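Local coordinates for aspartate aminotransferase, cytoplasmic (Schizosaccharomyces pombe 972h-, PDB 6JPK), which catalyses the reversible, pyridoxal 5'-phosphate-dependent transfer of an amino group from L-aspartate to 2-oxoglutarate, giving oxaloacetate and L-glutamate, at residues Asp27-Val33 against Tyr374-Phe378; Met35-Arg41 against Arg383-Leu389; Trp48-Val53 against Asp319-Met323; His141-Trp145 against Ile182-His186. The protein carries 1 engineered substitution. All coordinates share one frame; numbering follows the deposited sequence.

Interaction 1. Residues Asp27-Val33 against Tyr374-Phe378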
# COMPACT_ATOMS: atom_id res chain seq x y z
N ASP A 27 -7.63 -28.31 -15.68
CA ASP A 27 -7.48 -29.00 -16.96
C ASP A 27 -6.31 -29.98 -16.90
O ASP A 27 -5.19 -29.61 -16.53
CB ASP A 27 -7.27 -27.97 -18.07
CG ASP A 27 -7.40 -28.57 -19.46
OD1 ASP A 27 -6.94 -29.71 -19.66
OD2 ASP A 27 -7.99 -27.90 -20.34
N GLU A 28 -6.56 -31.23 -17.29
CA GLU A 28 -5.58 -32.31 -17.20
C GLU A 28 -4.80 -32.52 -18.49
O GLU A 28 -3.94 -33.41 -18.53
CB GLU A 28 -6.28 -33.62 -16.80
CG GLU A 28 -7.01 -33.49 -15.46
CD GLU A 28 -7.75 -34.75 -15.03
OE1 GLU A 28 -8.54 -34.66 -14.06
OE2 GLU A 28 -7.56 -35.83 -15.65
N ASP A 29 -5.05 -31.73 -19.53
CA ASP A 29 -4.38 -31.97 -20.79
C ASP A 29 -2.97 -31.38 -20.77
O ASP A 29 -2.79 -30.22 -20.40
CB ASP A 29 -5.17 -31.39 -21.95
CG ASP A 29 -4.70 -31.92 -23.31
OD1 ASP A 29 -3.56 -31.61 -23.73
OD2 ASP A 29 -5.47 -32.66 -23.95
N PRO A 30 -1.95 -32.15 -21.16
CA PRO A 30 -0.57 -31.63 -21.12
C PRO A 30 -0.31 -30.44 -22.03
O PRO A 30 0.64 -29.68 -21.78
CB PRO A 30 0.28 -32.85 -21.53
CG PRO A 30 -0.67 -33.80 -22.18
CD PRO A 30 -2.01 -33.58 -21.54
N LYS A 31 -1.13 -30.22 -23.06
CA LYS A 31 -0.93 -29.13 -24.01
C LYS A 31 -1.59 -27.82 -23.58
O LYS A 31 -1.61 -26.86 -24.37
CB LYS A 31 -1.42 -29.54 -25.40
CG LYS A 31 -0.79 -30.85 -25.89
CD LYS A 31 -0.69 -30.91 -27.42
CE LYS A 31 0.21 -32.08 -27.91
NZ LYS A 31 1.72 -32.01 -27.61
N LYS A 32 -2.12 -27.74 -22.36
CA LYS A 32 -2.84 -26.54 -21.97
C LYS A 32 -1.91 -25.34 -21.89
O LYS A 32 -0.71 -25.47 -21.62
CB LYS A 32 -3.55 -26.75 -20.64
CG LYS A 32 -2.64 -27.02 -19.44
CD LYS A 32 -3.50 -27.20 -18.18
CE LYS A 32 -2.68 -27.15 -16.89
NZ LYS A 32 -3.57 -27.47 -15.73
N VAL A 33 -2.46 -24.15 -22.16
CA VAL A 33 -1.71 -22.90 -22.13
C VAL A 33 -2.55 -21.86 -21.40
O VAL A 33 -3.75 -21.71 -21.68
CB VAL A 33 -1.37 -22.39 -23.55
CG1 VAL A 33 -0.50 -21.10 -23.49
CG2 VAL A 33 -0.68 -23.48 -24.38
N TYR A 374 -8.51 -27.00 -27.68
CA TYR A 374 -7.06 -26.82 -27.64
C TYR A 374 -6.54 -26.43 -26.26
O TYR A 374 -5.33 -26.20 -26.11
CB TYR A 374 -6.63 -25.78 -28.69
CG TYR A 374 -6.85 -26.28 -30.10
CD1 TYR A 374 -8.10 -26.17 -30.71
CD2 TYR A 374 -5.81 -26.87 -30.83
CE1 TYR A 374 -8.32 -26.64 -32.01
CE2 TYR A 374 -6.02 -27.35 -32.13
CZ TYR A 374 -7.28 -27.23 -32.71
OH TYR A 374 -7.48 -27.68 -33.99
N HIS A 375 -7.42 -26.35 -25.25
CA HIS A 375 -7.02 -26.12 -23.86
C HIS A 375 -6.25 -24.81 -23.71
O HIS A 375 -5.30 -24.72 -22.93
CB HIS A 375 -6.22 -27.31 -23.34
CG HIS A 375 -6.89 -28.62 -23.63
ND1 HIS A 375 -7.88 -29.14 -22.83
CD2 HIS A 375 -6.78 -29.45 -24.69
CE1 HIS A 375 -8.32 -30.27 -23.36
NE2 HIS A 375 -7.67 -30.48 -24.49
N LEU A 376 -6.66 -23.80 -24.47
CA LEU A 376 -6.15 -22.44 -24.33
C LEU A 376 -7.09 -21.65 -23.45
O LEU A 376 -8.30 -21.62 -23.71
CB LEU A 376 -6.04 -21.73 -25.68
CG LEU A 376 -5.36 -22.49 -26.81
CD1 LEU A 376 -5.25 -21.57 -27.99
CD2 LEU A 376 -3.98 -22.98 -26.37
N TYR A 377 -6.54 -20.98 -22.44
CA TYR A 377 -7.32 -20.26 -21.43
C TYR A 377 -7.05 -18.76 -21.55
O TYR A 377 -5.95 -18.29 -21.25
CB TYR A 377 -7.00 -20.82 -20.04
CG TYR A 377 -7.60 -22.20 -19.88
CD1 TYR A 377 -6.97 -23.34 -20.39
CD2 TYR A 377 -8.85 -22.35 -19.29
CE1 TYR A 377 -7.55 -24.59 -20.27
CE2 TYR A 377 -9.43 -23.57 -19.16
CZ TYR A 377 -8.80 -24.69 -19.65
OH TYR A 377 -9.44 -25.89 -19.51
N PHE A 378 -8.05 -18.02 -22.02
CA PHE A 378 -7.95 -16.57 -22.15
C PHE A 378 -9.36 -15.98 -22.15
O PHE A 378 -10.36 -16.71 -22.18
CB PHE A 378 -7.14 -16.15 -23.39
CG PHE A 378 -7.65 -16.68 -24.72
CD1 PHE A 378 -7.47 -18.00 -25.08
CD2 PHE A 378 -8.25 -15.82 -25.64
CE1 PHE A 378 -7.91 -18.48 -26.32
CE2 PHE A 378 -8.68 -16.28 -26.88
CZ PHE A 378 -8.52 -17.62 -27.22

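Interaction 2. Residues Met35-Arg41 against Arg383-Leu389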
# COMPACT_ATOMS: atom_id res chain seq x y z
N MET A 35 -3.15 -18.22 -21.29
CA MET A 35 -2.90 -16.98 -22.02
C MET A 35 -3.56 -15.78 -21.36
O MET A 35 -3.88 -14.80 -22.03
CB MET A 35 -3.34 -17.12 -23.47
CG MET A 35 -2.28 -17.78 -24.33
SD MET A 35 -3.06 -18.87 -25.50
CE MET A 35 -3.75 -17.70 -26.65
N SER A 36 -3.76 -15.83 -20.06
CA SER A 36 -4.32 -14.70 -19.33
C SER A 36 -3.35 -14.16 -18.28
O SER A 36 -3.74 -13.27 -17.51
CB SER A 36 -5.64 -15.11 -18.67
OG SER A 36 -5.39 -16.05 -17.64
N VAL A 37 -2.11 -14.64 -18.25
CA VAL A 37 -1.16 -14.24 -17.20
C VAL A 37 -0.76 -12.79 -17.43
O VAL A 37 -0.30 -12.42 -18.52
CB VAL A 37 0.07 -15.18 -17.16
CG1 VAL A 37 -0.36 -16.64 -17.07
CG2 VAL A 37 1.02 -14.99 -18.35
N GLY A 38 -0.96 -11.96 -16.42
CA GLY A 38 -0.72 -10.54 -16.59
C GLY A 38 0.66 -10.08 -16.16
O GLY A 38 0.80 -8.99 -15.60
N ALA A 39 1.69 -10.89 -16.43
CA ALA A 39 3.06 -10.57 -16.06
C ALA A 39 4.00 -11.21 -17.07
O ALA A 39 3.67 -12.23 -17.68
CB ALA A 39 3.37 -11.06 -14.64
N TYR A 40 5.18 -10.62 -17.23
CA TYR A 40 6.12 -11.13 -18.23
C TYR A 40 6.58 -12.55 -17.89
O TYR A 40 6.76 -12.90 -16.72
CB TYR A 40 7.33 -10.19 -18.36
CG TYR A 40 8.33 -10.69 -19.39
CD1 TYR A 40 8.10 -10.51 -20.76
CD2 TYR A 40 9.48 -11.39 -19.01
CE1 TYR A 40 8.99 -10.99 -21.71
CE2 TYR A 40 10.38 -11.88 -19.96
CZ TYR A 40 10.13 -11.66 -21.31
OH TYR A 40 10.99 -12.13 -22.27
N ARG A 41 6.78 -13.35 -18.93
CA ARG A 41 7.34 -14.69 -18.83
C ARG A 41 8.40 -14.84 -19.91
O ARG A 41 8.29 -14.23 -20.98
CB ARG A 41 6.25 -15.79 -19.01
CG ARG A 41 5.12 -15.73 -17.97
CD ARG A 41 5.70 -16.12 -16.61
NE ARG A 41 4.72 -16.24 -15.54
CZ ARG A 41 4.49 -15.31 -14.62
NH1 ARG A 41 5.16 -14.16 -14.63
NH2 ARG A 41 3.59 -15.53 -13.68
N ARG A 383 -9.06 -11.11 -25.50
CA ARG A 383 -7.77 -10.63 -25.03
C ARG A 383 -6.86 -11.81 -24.69
O ARG A 383 -7.26 -12.71 -23.96
CB ARG A 383 -7.93 -9.74 -23.79
CG ARG A 383 -6.59 -9.14 -23.32
CD ARG A 383 -6.57 -8.84 -21.83
NE ARG A 383 -6.67 -10.06 -21.04
CZ ARG A 383 -6.20 -10.20 -19.81
NH1 ARG A 383 -5.58 -9.20 -19.21
NH2 ARG A 383 -6.35 -11.36 -19.17
N ILE A 384 -5.62 -11.78 -25.21
CA ILE A 384 -4.59 -12.72 -24.78
C ILE A 384 -3.40 -11.96 -24.22
O ILE A 384 -3.12 -10.81 -24.58
CB ILE A 384 -4.12 -13.67 -25.90
CG1 ILE A 384 -3.49 -12.89 -27.05
CG2 ILE A 384 -5.29 -14.55 -26.38
CD1 ILE A 384 -2.75 -13.80 -28.05
N SER A 385 -2.68 -12.63 -23.34
CA SER A 385 -1.37 -12.15 -22.91
C SER A 385 -0.31 -12.80 -23.79
O SER A 385 -0.20 -14.03 -23.85
CB SER A 385 -1.13 -12.49 -21.45
OG SER A 385 0.22 -12.27 -21.13
N MET A 386 0.47 -11.96 -24.49
CA MET A 386 1.53 -12.50 -25.33
C MET A 386 2.62 -13.17 -24.50
O MET A 386 3.37 -13.99 -25.05
CB MET A 386 2.15 -11.39 -26.19
CG MET A 386 1.20 -10.74 -27.20
SD MET A 386 0.56 -11.89 -28.44
CE MET A 386 2.09 -12.58 -29.06
N ALA A 387 2.71 -12.87 -23.20
CA ALA A 387 3.77 -13.45 -22.39
C ALA A 387 3.60 -14.95 -22.22
O ALA A 387 4.58 -15.66 -21.99
CB ALA A 387 3.82 -12.77 -21.01
N GLY A 388 2.36 -15.45 -22.34
CA GLY A 388 2.13 -16.88 -22.24
C GLY A 388 2.62 -17.66 -23.44
O GLY A 388 2.79 -18.88 -23.35
N LEU A 389 2.85 -16.97 -24.56
CA LEU A 389 3.30 -17.60 -25.79
C LEU A 389 4.82 -17.71 -25.80
O LEU A 389 5.53 -16.79 -25.39
CB LEU A 389 2.84 -16.80 -27.01
CG LEU A 389 1.57 -17.24 -27.76
CD1 LEU A 389 0.42 -17.42 -26.81
CD2 LEU A 389 1.21 -16.21 -28.80
O HOH W 1 -6.68 -13.33 -21.54
O HOH W 2 -4.29 -10.78 -16.88
O HOH W 3 -0.37 -15.46 -21.00

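Interaction 3. Residues Trp48-Val53 against Asp319-Met323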
# COMPACT_ATOMS: atom_id res chain seq x y z
N TRP A 48 10.66 -14.04 -14.87
CA TRP A 48 12.00 -13.68 -15.31
C TRP A 48 12.46 -12.45 -14.55
O TRP A 48 11.96 -11.34 -14.80
CB TRP A 48 12.02 -13.42 -16.82
CG TRP A 48 13.40 -13.28 -17.41
CD1 TRP A 48 14.33 -14.26 -17.56
CD2 TRP A 48 13.98 -12.08 -17.95
NE1 TRP A 48 15.46 -13.75 -18.15
CE2 TRP A 48 15.27 -12.42 -18.40
CE3 TRP A 48 13.53 -10.76 -18.09
CZ2 TRP A 48 16.12 -11.48 -18.99
CZ3 TRP A 48 14.38 -9.83 -18.67
CH2 TRP A 48 15.66 -10.20 -19.11
N ILE A 49 13.41 -12.61 -13.64
CA ILE A 49 13.99 -11.47 -12.94
C ILE A 49 15.00 -10.79 -13.85
O ILE A 49 15.89 -11.45 -14.41
CB ILE A 49 14.63 -11.91 -11.61
CG1 ILE A 49 13.61 -12.61 -10.71
CG2 ILE A 49 15.21 -10.68 -10.87
CD1 ILE A 49 14.25 -13.37 -9.55
N LEU A 50 14.84 -9.48 -14.06
CA LEU A 50 15.77 -8.74 -14.96
C LEU A 50 17.18 -8.74 -14.36
O LEU A 50 17.31 -8.34 -13.19
CB LEU A 50 15.24 -7.31 -15.15
CG LEU A 50 13.75 -7.20 -15.44
CD1 LEU A 50 13.47 -6.01 -16.36
CD2 LEU A 50 13.22 -8.48 -16.06
N PRO A 51 18.19 -9.16 -15.13
CA PRO A 51 19.56 -9.16 -14.59
C PRO A 51 19.95 -7.86 -13.91
O PRO A 51 20.57 -7.88 -12.84
CB PRO A 51 20.42 -9.44 -15.83
CG PRO A 51 19.50 -10.24 -16.75
CD PRO A 51 18.13 -9.64 -16.52
N ALA A 52 19.55 -6.72 -14.48
CA ALA A 52 19.88 -5.44 -13.85
C ALA A 52 19.18 -5.28 -12.50
O ALA A 52 19.75 -4.68 -11.58
CB ALA A 52 19.51 -4.29 -14.78
N VAL A 53 17.97 -5.82 -12.36
CA VAL A 53 17.26 -5.70 -11.10
C VAL A 53 17.88 -6.61 -10.05
O VAL A 53 18.03 -6.23 -8.89
CB VAL A 53 15.76 -6.01 -11.30
CG1 VAL A 53 15.08 -6.35 -9.97
CG2 VAL A 53 15.07 -4.83 -11.97
N ASP A 319 17.88 -5.16 -20.69
CA ASP A 319 16.82 -6.06 -20.24
C ASP A 319 15.47 -5.69 -20.87
O ASP A 319 14.68 -6.58 -21.21
CB ASP A 319 16.71 -6.04 -18.72
CG ASP A 319 18.00 -6.51 -18.00
OD1 ASP A 319 18.91 -7.10 -18.64
OD2 ASP A 319 18.09 -6.30 -16.78
N LEU A 320 15.17 -4.40 -21.00
CA LEU A 320 13.95 -3.96 -21.68
C LEU A 320 13.93 -4.44 -23.13
O LEU A 320 12.90 -4.90 -23.64
CB LEU A 320 13.83 -2.44 -21.63
CG LEU A 320 13.73 -1.85 -20.22
CD1 LEU A 320 13.81 -0.32 -20.24
CD2 LEU A 320 12.43 -2.31 -19.57
N LYS A 321 15.07 -4.31 -23.82
CA LYS A 321 15.18 -4.83 -25.18
C LYS A 321 14.90 -6.33 -25.23
O LYS A 321 14.20 -6.81 -26.13
CB LYS A 321 16.56 -4.51 -25.74
CG LYS A 321 16.82 -5.07 -27.13
CD LYS A 321 18.18 -4.61 -27.65
CE LYS A 321 18.42 -5.07 -29.08
NZ LYS A 321 19.86 -4.97 -29.43
N THR A 322 15.45 -7.09 -24.28
CA THR A 322 15.21 -8.53 -24.22
C THR A 322 13.72 -8.83 -24.15
O THR A 322 13.20 -9.63 -24.94
CB THR A 322 15.93 -9.15 -23.02
OG1 THR A 322 17.34 -9.03 -23.21
CG2 THR A 322 15.57 -10.64 -22.90
N MET A 323 13.01 -8.20 -23.20
CA MET A 323 11.59 -8.48 -23.00
C MET A 323 10.76 -8.01 -24.19
O MET A 323 9.94 -8.77 -24.72
CB MET A 323 11.09 -7.83 -21.71
CG MET A 323 11.73 -8.38 -20.42
SD MET A 323 10.93 -7.67 -18.95
CE MET A 323 11.59 -6.01 -18.98

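Interaction 4. Residues His141-Trp145 against Ile182-His186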
# COMPACT_ATOMS: atom_id res chain seq x y z
N HIS A 141 -9.97 0.55 -13.63
CA HIS A 141 -10.13 1.98 -13.88
C HIS A 141 -11.55 2.44 -13.56
O HIS A 141 -11.74 3.53 -13.01
CB HIS A 141 -9.78 2.33 -15.33
CG HIS A 141 -8.31 2.48 -15.58
ND1 HIS A 141 -7.78 2.61 -16.84
CD2 HIS A 141 -7.26 2.53 -14.72
CE1 HIS A 141 -6.47 2.72 -16.76
NE2 HIS A 141 -6.13 2.68 -15.48
N ARG A 142 -12.55 1.61 -13.86
CA ARG A 142 -13.92 2.02 -13.59
C ARG A 142 -14.25 1.94 -12.10
O ARG A 142 -14.71 2.91 -11.52
CB ARG A 142 -14.92 1.17 -14.39
CG ARG A 142 -16.35 1.41 -13.92
CD ARG A 142 -17.39 0.61 -14.73
NE ARG A 142 -17.46 1.08 -16.12
CZ ARG A 142 -18.24 2.07 -16.55
NH1 ARG A 142 -19.04 2.74 -15.72
NH2 ARG A 142 -18.22 2.38 -17.84
N THR A 143 -14.01 0.78 -11.48
CA THR A 143 -14.43 0.59 -10.09
C THR A 143 -13.64 1.47 -9.14
O THR A 143 -14.20 1.96 -8.16
CB THR A 143 -14.31 -0.89 -9.68
OG1 THR A 143 -12.98 -1.35 -9.90
CG2 THR A 143 -15.27 -1.75 -10.48
N LEU A 144 -12.36 1.71 -9.41
CA LEU A 144 -11.59 2.57 -8.51
C LEU A 144 -12.19 3.97 -8.43
O LEU A 144 -12.32 4.54 -7.34
CB LEU A 144 -10.13 2.60 -8.95
CG LEU A 144 -9.14 3.44 -8.14
CD1 LEU A 144 -7.76 2.78 -8.09
CD2 LEU A 144 -9.03 4.87 -8.69
N TRP A 145 -12.58 4.52 -9.59
CA TRP A 145 -13.13 5.88 -9.62
C TRP A 145 -14.55 5.91 -9.08
O TRP A 145 -14.90 6.83 -8.33
CB TRP A 145 -13.09 6.44 -11.05
CG TRP A 145 -11.72 6.93 -11.43
CD1 TRP A 145 -10.68 6.18 -11.90
CD2 TRP A 145 -11.25 8.28 -11.39
NE1 TRP A 145 -9.58 6.98 -12.14
CE2 TRP A 145 -9.91 8.27 -11.83
CE3 TRP A 145 -11.83 9.49 -11.01
CZ2 TRP A 145 -9.14 9.42 -11.91
CZ3 TRP A 145 -11.06 10.65 -11.09
CH2 TRP A 145 -9.73 10.60 -11.54
N ILE A 182 -12.75 14.78 -17.08
CA ILE A 182 -11.47 14.13 -16.80
C ILE A 182 -11.29 13.00 -17.79
O ILE A 182 -12.20 12.17 -17.97
CB ILE A 182 -11.44 13.59 -15.36
CG1 ILE A 182 -11.78 14.70 -14.37
CG2 ILE A 182 -10.09 12.93 -15.07
CD1 ILE A 182 -12.52 14.19 -13.15
N PHE A 183 -10.13 12.94 -18.45
CA PHE A 183 -9.86 11.90 -19.43
C PHE A 183 -8.65 11.10 -18.98
O PHE A 183 -7.57 11.66 -18.74
CB PHE A 183 -9.65 12.48 -20.84
CG PHE A 183 -10.92 12.59 -21.63
CD1 PHE A 183 -11.80 13.64 -21.39
CD2 PHE A 183 -11.26 11.64 -22.57
CE1 PHE A 183 -12.99 13.74 -22.08
CE2 PHE A 183 -12.45 11.73 -23.28
CZ PHE A 183 -13.32 12.79 -23.03
N LEU A 184 -8.85 9.79 -18.85
CA LEU A 184 -7.82 8.85 -18.42
C LEU A 184 -7.23 8.22 -19.68
O LEU A 184 -7.89 7.45 -20.37
CB LEU A 184 -8.42 7.78 -17.50
CG LEU A 184 -7.62 7.28 -16.30
CD1 LEU A 184 -8.23 5.97 -15.78
CD2 LEU A 184 -6.14 7.12 -16.60
N LEU A 185 -5.98 8.58 -19.99
CA LEU A 185 -5.32 8.20 -21.23
C LEU A 185 -4.22 7.19 -20.95
O LEU A 185 -3.49 7.31 -19.96
CB LEU A 185 -4.72 9.42 -21.92
CG LEU A 185 -5.71 10.57 -22.18
CD1 LEU A 185 -4.99 11.78 -22.77
CD2 LEU A 185 -6.86 10.11 -23.10
N HIS A 186 -4.10 6.19 -21.83
CA HIS A 186 -3.01 5.22 -21.78
C HIS A 186 -1.83 5.79 -22.56
O HIS A 186 -1.97 6.08 -23.76
CB HIS A 186 -3.43 3.88 -22.38
CG HIS A 186 -4.61 3.23 -21.70
ND1 HIS A 186 -4.55 1.95 -21.18
CD2 HIS A 186 -5.87 3.67 -21.49
CE1 HIS A 186 -5.73 1.64 -20.66
NE2 HIS A 186 -6.55 2.67 -20.83

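Interaction 1. Residues Asp27-Val33 against Tyr374-Phe378
V33 and L376 pair in a short two-stranded parallel sheet, and beside it D27 reaches across to H375 and Y377, so that a polar network locks the loop after helix 16-26 to the residues that leave helix 364-374. The sheet rests on two backbone bonds, V33 N to H375 O (3.0 Å) and Y377 N to V33 O (3.0 Å). V33 CB lies 3.9 Å from L376 CD2, two apolar branched side chains running side by side where water is excluded.

In the network a single oxygen takes two donors. H375 ND1 donates its N-H to the syn lone pair of D27 OD2 at 2.8 Å, with the carboxylate oxygen nearly in the imidazole plane, while Y377 OH donates to the same OD2 at 2.6 Å from the anti side. CG of D27 is anti to the backbone N (chi1 -168°), which swings the carboxylate across to these partners. Its other oxygen, OD1, accepts from D29 N in an Asx turn, fixing the group's rotation. D29 CB then sits 3.5 Å over the centre of the H375 ring, and its carboxylate stacks on the imidazole at 24°; two acidic groups so near would probably favour a protonated histidine. With an alanine in place of D27, H375 ND1 and Y377 OH would probably be left without their shared acceptor, and D29 N without its turn partner.

L376 packs on H396, A400 and F401 of helix 394-407, while the Y377 ring rests against L20 and Q23 of helix 16-26.

Interaction 2. Residues Met35-Arg41 against Arg383-Leu389
S36 O lies obliquely to the R383 guanidinium, 3.6 Å from NH2; beyond the contact, the R383 side chain also touches P192, F357 and F359. Two waters complete the link: one accepts from R383 NH2 and donates to M35 O and R383 O, the other accepts from R383 NH1 and donates to S36 O. The guanidinium of R41 holds Y40 O near its plane through NH1, and the same nitrogen salt-bridges E69 of the second subunit. By similarity R383 and G38 bind L-aspartate, so this loop probably lines the substrate pocket.

S385 joins the segments directly. Its N donates to M35 O at 2.8 Å, and its OG donates to V37 O at 2.7 Å, almost in line with the C=O. OG also accepts from A387 N in an ST turn, a double role that suits a small hydroxyl. Behind them M35 CE packs 3.5 Å from I384 CG2, and the compact A387 lets its CB approach A39 O at 3.4 Å.

Strand 383-385 pairs on its far side with strand 357-359, helix 394-407 backs M35 and L389 through V397, and M386 packs on helix 310-340.

Interaction 3. Residues Trp48-Val53 against Asp319-Met323
The polar part of this contact is one buried bond: A52 N donates to D319 OD2 at 2.8 Å, nearly straight (164°), using the syn lone pair. L50 occupies the N-cap position of helix 51-62 but has no side-chain acceptor to offer, so the carboxylate of another helix, 310-340, takes up an N-H of the first turn. P51 has no N-H to satisfy and suits the first position of a helix; its CD slides past the carboxylate, 3.4 Å from D319 OD1. A52 is small enough for OD2 to come within 3.2 Å of its CB.

Aromatic contacts come from W48. With CG anti to the backbone N (chi1 -170°), its indole is carried toward helix 310-340, where it crosses T322 and M323. M323 CG lies 3.5 Å from W48 CZ3, and M323 SD stands at the edge of the six-membered ring, 5.2 Å from its centroid, a Met-aromatic contact. T322 turns its methyl CG2 to W48 CH2 at 3.8 Å, while its OG1 bonds Q318 O within its own helix; a residue with one polar and one apolar branch fits here.

Apolar packing is completed by L50, which crosses M323 at about a right angle and lies snugly against it, L50 CD2 being 3.8 Å from M323 SD. The flexible thioether can bend at its end to follow both the leucine and the indole.

A negative charge placed at a helix N-terminus would be favoured by the helix dipole, which probably offsets the cost of burying D319 and keeps it ionised among apolar neighbours.

Interaction 4. Residues His141-Trp145 against Ile182-His186
H141 lays one face of its imidazole over L184 CD1, which sits 3.5 Å from the ring centroid and almost straight above the ring centre, a CH-pi contact between a methyl and a flat ring. The rim of the same ring points at H186: the two imidazoles form an offset edge-to-face pair with centroids 5.6 Å apart and planes at 67°. CG of H141 lies anti to the carbonyl carbon (chi1 -82°), which directs the ring from the helix toward the strand.

Neither histidine depends on the other for its polar atoms. H141 NE2 bonds D219 and its ND1 bonds T137, whose hydroxyl also meets H186 NE2. W138, which by similarity binds L-aspartate, meets the H141 ring. Imidazole suits this place because it has two nitrogens at its edge for hydrogen bonds and a flat face on which a methyl can rest. Replacing H141 by an alanine would probably leave D219 without this partner and open a gap above the L184 methyl.

One helical turn further on, W145 continues the apolar packing, its NE1 4.0 Å from L184 CD1 and its CH2 4.2 Å from I182 CG2. I182, L184 and H186 alternate along the strand and so bring their contacts to one side of it.

The segment axes run 12.0 Å apart at 144°, the helix lying obliquely against the strand. Helix 140-147 is the connection of a beta-alpha-beta crossover between strands 131-135 and 152-159; it covers the central sheet beside strand 182-186, and A116 of helix 107-127 adjoins W145.

How the interactions relate
Along the chain, interactions 1 and 2 cross, their segments alternating, while interaction 3 is nested within both and interaction 4 within all three. Interactions 1 and 2 are contiguous: Y377 O probably bonds M35 N (2.8 Å), and F378 packs on I384, so the early segments 27-33 and 35-41 are joined to the C-terminal part of the chain. Interaction 2 in turn touches interaction 3 through Y40, which lies against M323 and W48; their centres are about 17 Å apart. Interaction 4 stands apart in the large mixed sheet, its centre about 23 Å from that of interaction 2. Interactions 2 and 4 hold or adjoin predicted aspartate-binding residues, which suggests that they approach the active site from different directions.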